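Local coordinates for odorant binding protein 4 (Chrysopa pallens, PDB 6JPM), which probably binds small odorant molecules as a secreted, largely helical carrier of the insect PBP/GOBP family, at residues A101-F104 against A105-L108; M44-M47 against N48-E52; L62-S65 against A66-Q70. All coordinates share one frame; numbering follows the deposited sequence.

Contact 1 (A101-F104 against A105-L108); sequences AYNF and AKCL
Leu108 sits one helical turn beyond Phe104 and lays its CG over a face of the phenylalanine ring, 4.1 Å from the centroid, while its CD1 reaches the ring atom CE2 of Phe104 at 3.5 Å. This CH-pi pair shows how residues four apart on a helix can close against each other: Phe104 CG lies opposite the backbone nitrogen (chi1 179°), which swings the ring toward the next turn. This apolar pair is the tightly packed side of the contact.

Lys106 repeats the i to i+4 pattern over Tyr102, but its partly exposed end makes this the looser, solvent-facing side. Its CG lies over the tyrosine face, and its CD comes within 3.5 Å of Tyr102 CE2. The lysine chain bends at chi3, and one bridging water accepts from Lys106 NZ at 2.8 Å and also bonds Tyr102 OH at 2.7 Å, in the plane of the ring at its edge. The Asn103 side chain runs alongside the lysine, OD1 3.6 Å from Lys106 CE, while Asn103 ND2 donates to Thr94 O.

Within helix 99-111, Phe104 and Leu108 pack on helix 76-89, to which Cys107 is tied by its disulfide with Cys89. Ala101 and Tyr102 touch helix 41-53; Ala105 meets both that helix and helix 26-32.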
# COMPACT_ATOMS: atom_id res chain seq x y z
N ALA A 101 -8.08 1.88 3.28
CA ALA A 101 -6.79 1.45 2.73
C ALA A 101 -6.58 1.98 1.31
O ALA A 101 -5.46 2.38 0.96
CB ALA A 101 -6.69 -0.07 2.73
N TYR A 102 -7.63 1.99 0.50
CA TYR A 102 -7.53 2.55 -0.84
C TYR A 102 -7.19 4.03 -0.79
O TYR A 102 -6.28 4.50 -1.49
CB TYR A 102 -8.86 2.34 -1.56
CG TYR A 102 -9.00 3.04 -2.88
CD1 TYR A 102 -8.48 2.48 -4.06
CD2 TYR A 102 -9.70 4.24 -2.98
CE1 TYR A 102 -8.65 3.11 -5.29
CE2 TYR A 102 -9.86 4.88 -4.20
CZ TYR A 102 -9.33 4.31 -5.35
OH TYR A 102 -9.50 4.95 -6.56
N ASN A 103 -7.90 4.80 0.04
CA ASN A 103 -7.63 6.23 0.13
C ASN A 103 -6.23 6.50 0.68
O ASN A 103 -5.54 7.40 0.20
CB ASN A 103 -8.68 6.92 1.02
CG ASN A 103 -10.01 7.06 0.31
OD1 ASN A 103 -10.06 7.23 -0.91
ND2 ASN A 103 -11.11 6.97 1.08
N PHE A 104 -5.83 5.75 1.70
CA PHE A 104 -4.46 5.82 2.20
C PHE A 104 -3.45 5.54 1.08
O PHE A 104 -2.46 6.27 0.94
CB PHE A 104 -4.28 4.83 3.35
CG PHE A 104 -2.88 4.79 3.94
CD1 PHE A 104 -2.35 5.91 4.58
CD2 PHE A 104 -2.12 3.63 3.88
CE1 PHE A 104 -1.06 5.87 5.15
CE2 PHE A 104 -0.84 3.59 4.42
CZ PHE A 104 -0.31 4.72 5.06
N ALA A 105 -3.69 4.50 0.27
CA ALA A 105 -2.76 4.15 -0.80
C ALA A 105 -2.66 5.25 -1.84
O ALA A 105 -1.57 5.57 -2.32
CB ALA A 105 -3.20 2.84 -1.46
N LYS A 106 -3.80 5.81 -2.26
CA LYS A 106 -3.76 6.91 -3.23
C LYS A 106 -2.93 8.06 -2.70
O LYS A 106 -2.17 8.68 -3.44
CB LYS A 106 -5.17 7.43 -3.54
CG LYS A 106 -6.12 6.45 -4.18
CD LYS A 106 -7.29 7.19 -4.80
CE LYS A 106 -8.00 8.06 -3.78
NZ LYS A 106 -9.22 8.70 -4.33
N CYS A 107 -3.08 8.36 -1.40
CA CYS A 107 -2.31 9.44 -0.81
C CYS A 107 -0.82 9.13 -0.86
O CYS A 107 -0.00 9.99 -1.22
CB CYS A 107 -2.76 9.68 0.64
SG CYS A 107 -1.90 11.06 1.46
N LEU A 108 -0.45 7.90 -0.50
CA LEU A 108 0.96 7.53 -0.49
C LEU A 108 1.57 7.70 -1.86
O LEU A 108 2.68 8.24 -2.00
CB LEU A 108 1.13 6.08 -0.03
CG LEU A 108 0.95 5.80 1.45
CD1 LEU A 108 1.21 4.33 1.68
CD2 LEU A 108 1.88 6.68 2.29
O HOH W 1 -10.71 7.34 -6.28

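Contact 2 (M44-M47 against N48-E52); sequences MCYM and NCILE
Met47 and Ile50 bury the most surface here, with Asn48 and Tyr46 close behind, and they do so in different ways. Met47 meets the next turn mainly through its carbonyl oxygen and its CB, which lies 3.3 Å from Asn48 N. The carbonyl oxygen accepts from Leu51 N at 3.0 Å with a nearly straight N-H...O angle of 169°, and CB, CG and CD1 of Leu51 gather near the same oxygen, with CB at 3.5 Å from Met47 O. The methionine chain, bent at chi2 and chi3, packs on Ala105 of helix 99-111 and on Tyr116 and Leu118.

Ile50 finds its side-chain partner in Tyr46. It brings CG1 over one face of the tyrosine ring, 3.8 Å from the centroid and displaced toward the rim that carries the hydroxyl, with CZ of Tyr46 at 3.5 Å from that same CG1. The CD1 methyl continues outward to 3.7 Å from Tyr46 OH. Two torsions create this fit: the ring is swung toward the following turn (chi1 171°), and Ile50 sets CG1 beside its own backbone nitrogen (chi1 -73°), facing back along the helix. The hydroxyl end is held by Pro119 O at the C-terminus, a bond that would help fix the ring's tilt.

On another side of the helix, a water donates to Cys45 O at 3.0 Å and accepts from Asn48 ND2; the same amide makes a weak bond to Glu52 OE2.

Cys45 and Cys49 give this one helix two of the chain's three disulfides, to Cys98 and to Cys18 of helix 4-22, in the interlocked pattern of classical insect odorant-binding proteins. Tyr46 and Ile50 face helix 4-22, Met44 and Met47 face helix 99-111, and Leu51 touches both helix 99-111 and strand 57-58.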
# COMPACT_ATOMS: atom_id res chain seq x y z
N MET A 44 -10.27 -1.29 -4.64
CA MET A 44 -10.31 -0.86 -3.22
C MET A 44 -10.05 -2.04 -2.30
O MET A 44 -9.21 -1.94 -1.47
CB MET A 44 -11.63 -0.17 -2.86
CG MET A 44 -11.74 1.21 -3.43
SD MET A 44 -13.04 2.29 -2.90
CE MET A 44 -14.39 1.17 -2.64
N CYS A 45 -10.71 -3.15 -2.53
CA CYS A 45 -10.55 -4.34 -1.69
C CYS A 45 -9.17 -4.96 -1.88
O CYS A 45 -8.67 -5.43 -0.95
CB CYS A 45 -11.76 -5.26 -1.77
SG CYS A 45 -13.20 -4.45 -1.04
N TYR A 46 -8.59 -4.84 -3.07
CA TYR A 46 -7.21 -5.32 -3.30
C TYR A 46 -6.25 -4.53 -2.41
O TYR A 46 -5.47 -5.12 -1.80
CB TYR A 46 -6.80 -5.26 -4.77
CG TYR A 46 -5.34 -5.54 -5.02
CD1 TYR A 46 -4.88 -6.83 -5.07
CD2 TYR A 46 -4.43 -4.52 -5.17
CE1 TYR A 46 -3.55 -7.09 -5.32
CE2 TYR A 46 -3.10 -4.76 -5.43
CZ TYR A 46 -2.66 -6.06 -5.48
OH TYR A 46 -1.37 -6.35 -5.69
N MET A 47 -6.34 -3.20 -2.43
CA MET A 47 -5.49 -2.35 -1.58
C MET A 47 -5.70 -2.68 -0.09
O MET A 47 -4.75 -2.72 0.64
CB MET A 47 -5.68 -0.85 -1.87
CG MET A 47 -5.07 -0.37 -3.20
SD MET A 47 -3.64 -1.25 -3.83
CE MET A 47 -2.40 -0.71 -2.69
N ASN A 48 -6.93 -2.92 0.32
CA ASN A 48 -7.23 -3.32 1.71
C ASN A 48 -6.52 -4.64 2.04
O ASN A 48 -5.92 -4.74 3.04
CB ASN A 48 -8.72 -3.41 1.98
CG ASN A 48 -8.97 -3.67 3.44
OD1 ASN A 48 -8.61 -2.89 4.28
ND2 ASN A 48 -9.52 -4.80 3.75
N CYS A 49 -6.65 -5.61 1.15
CA CYS A 49 -6.01 -6.93 1.28
C CYS A 49 -4.50 -6.74 1.38
O CYS A 49 -3.97 -7.30 2.22
CB CYS A 49 -6.35 -7.83 0.11
SG CYS A 49 -5.62 -9.48 0.22
N ILE A 50 -3.89 -5.95 0.52
CA ILE A 50 -2.45 -5.77 0.53
C ILE A 50 -2.00 -5.16 1.86
O ILE A 50 -1.09 -5.67 2.52
CB ILE A 50 -2.00 -4.91 -0.66
CG1 ILE A 50 -2.08 -5.69 -2.00
CG2 ILE A 50 -0.61 -4.33 -0.41
CD1 ILE A 50 -1.21 -6.95 -2.07
N LEU A 51 -2.64 -4.06 2.25
CA LEU A 51 -2.21 -3.35 3.45
C LEU A 51 -2.58 -4.09 4.73
O LEU A 51 -1.88 -3.98 5.73
CB LEU A 51 -2.78 -1.93 3.46
CG LEU A 51 -2.13 -1.01 2.42
CD1 LEU A 51 -3.05 0.15 2.09
CD2 LEU A 51 -0.75 -0.51 2.94
N GLU A 52 -3.66 -4.88 4.71
CA GLU A 52 -3.89 -5.79 5.84
C GLU A 52 -2.80 -6.84 5.92
O GLU A 52 -2.28 -7.13 7.00
CB GLU A 52 -5.26 -6.46 5.73
CG GLU A 52 -6.43 -5.62 6.25
CD GLU A 52 -7.74 -6.41 6.23
OE1 GLU A 52 -7.73 -7.56 5.74
OE2 GLU A 52 -8.78 -5.88 6.68
O HOH W 2 -9.92 -6.84 1.39

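Contact 3 (L62-S65 against A66-Q70); sequences LDMS and AVEQQ
Leu62 and Val67 cross at about a right angle, CD1 of the leucine meeting CG2 of the valine at 3.7 Å. Met64 approaches Val67 differently: the two side chains run alongside each other in the same direction, and a methionine chain folded at chi2 and chi3 brings its CE to 4.1 Å from Val67 CG1. Each valine methyl thus has its own apolar neighbour, and Val67 and Met64 also pack on Ile86 of helix 76-89.

Asp63 is the N-cap of helix 64-70. With its carboxylate carbon anti to the amide nitrogen (chi1 -179°), it turns OD1 toward the first turn. There OD1 accepts from Ser65 N at 2.9 Å, on the anti side and 28° out of the carboxylate plane, and more weakly from Ala66 N at 3.3 Å. The backbone carbonyl of Asp63 accepts from Val67 N, opening the regular helical series. Replacing this aspartate by an alanine would probably leave the amides of Ser65 and Ala66 without their side-chain acceptor and the first turn less firmly closed.

Chemically, the contact divides its work: leucine, methionine and valine supply the apolar side, toward helix 76-89 and Ile56, while one carboxylate oxygen serves two amides at the helix start, where its negative charge is likely to be favoured by the helix dipole.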
# COMPACT_ATOMS: atom_id res chain seq x y z
N LEU A 62 -5.04 2.93 10.00
CA LEU A 62 -3.57 2.90 9.98
C LEU A 62 -3.05 2.49 11.36
O LEU A 62 -3.46 3.06 12.33
CB LEU A 62 -3.06 4.27 9.55
CG LEU A 62 -1.55 4.42 9.49
CD1 LEU A 62 -0.95 3.40 8.54
CD2 LEU A 62 -1.17 5.82 9.06
N ASP A 63 -2.25 1.45 11.41
CA ASP A 63 -1.67 0.97 12.68
C ASP A 63 -0.28 1.58 12.79
O ASP A 63 0.64 1.01 12.27
CB ASP A 63 -1.62 -0.55 12.77
CG ASP A 63 -1.04 -1.05 14.08
OD1 ASP A 63 -0.46 -0.25 14.76
OD2 ASP A 63 -1.19 -2.20 14.37
N MET A 64 -0.19 2.74 13.43
CA MET A 64 1.09 3.44 13.56
C MET A 64 2.15 2.61 14.27
O MET A 64 3.34 2.88 14.11
CB MET A 64 0.89 4.77 14.29
CG MET A 64 0.22 5.85 13.45
SD MET A 64 1.04 6.22 11.87
CE MET A 64 2.75 6.41 12.38
N SER A 65 1.75 1.59 15.03
CA SER A 65 2.74 0.70 15.66
C SER A 65 3.42 -0.17 14.61
O SER A 65 4.66 -0.26 14.58
CB SER A 65 2.07 -0.17 16.71
OG SER A 65 1.43 0.62 17.69
N ALA A 66 2.64 -0.82 13.76
CA ALA A 66 3.22 -1.61 12.67
C ALA A 66 4.08 -0.74 11.76
O ALA A 66 5.10 -1.20 11.24
CB ALA A 66 2.11 -2.28 11.85
N VAL A 67 3.68 0.51 11.55
CA VAL A 67 4.47 1.40 10.71
C VAL A 67 5.86 1.59 11.32
O VAL A 67 6.87 1.58 10.60
CB VAL A 67 3.75 2.74 10.52
CG1 VAL A 67 4.68 3.77 9.91
CG2 VAL A 67 2.52 2.56 9.65
N GLU A 68 5.94 1.73 12.64
CA GLU A 68 7.22 2.02 13.28
C GLU A 68 8.12 0.79 13.35
O GLU A 68 9.33 0.91 13.20
CB GLU A 68 6.99 2.60 14.68
CG GLU A 68 6.42 4.01 14.64
CD GLU A 68 5.84 4.44 15.96
OE1 GLU A 68 6.31 3.93 17.01
OE2 GLU A 68 4.91 5.28 15.97
N GLN A 69 7.54 -0.40 13.57
CA GLN A 69 8.37 -1.61 13.58
C GLN A 69 9.03 -1.84 12.23
O GLN A 69 10.17 -2.30 12.16
CB GLN A 69 7.53 -2.83 13.97
CG GLN A 69 8.34 -4.09 14.34
CD GLN A 69 8.83 -4.90 13.13
OE1 GLN A 69 8.47 -4.64 11.98
NE2 GLN A 69 9.67 -5.90 13.40
N GLN A 70 8.32 -1.51 11.15
CA GLN A 70 8.75 -1.94 9.83
C GLN A 70 9.63 -0.92 9.11
O GLN A 70 10.37 -1.29 8.19
CB GLN A 70 7.52 -2.30 9.00
CG GLN A 70 6.75 -3.44 9.66
CD GLN A 70 5.39 -3.72 9.05
OE1 GLN A 70 5.04 -3.17 8.00
NE2 GLN A 70 4.61 -4.57 9.71

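In the fold
One small, disulfide-bridged fold supplies all three contacts, in the chain order contact 2 (helix 41-53), contact 3 (from the end of strand 61-62 into helix 64-70) and contact 1 (helix 99-111). Contacts 1 and 2 have centres about 10 Å apart and pack directly, Ala105 CB lying 3.8 Å from Met47 CE. Contact 3 is more peripheral, its centre about 16 Å from each of the others; it reaches contact 1 where Leu62 CD1 meets Phe104 CZ at 3.8 Å, but stays about 7 Å from contact 2 at the nearest atoms. Residues of these local pairs thus also join helix 99-111 to helix 41-53 and to the strand end, consistent with the mainly helical scaffold of PBP/GOBP proteins.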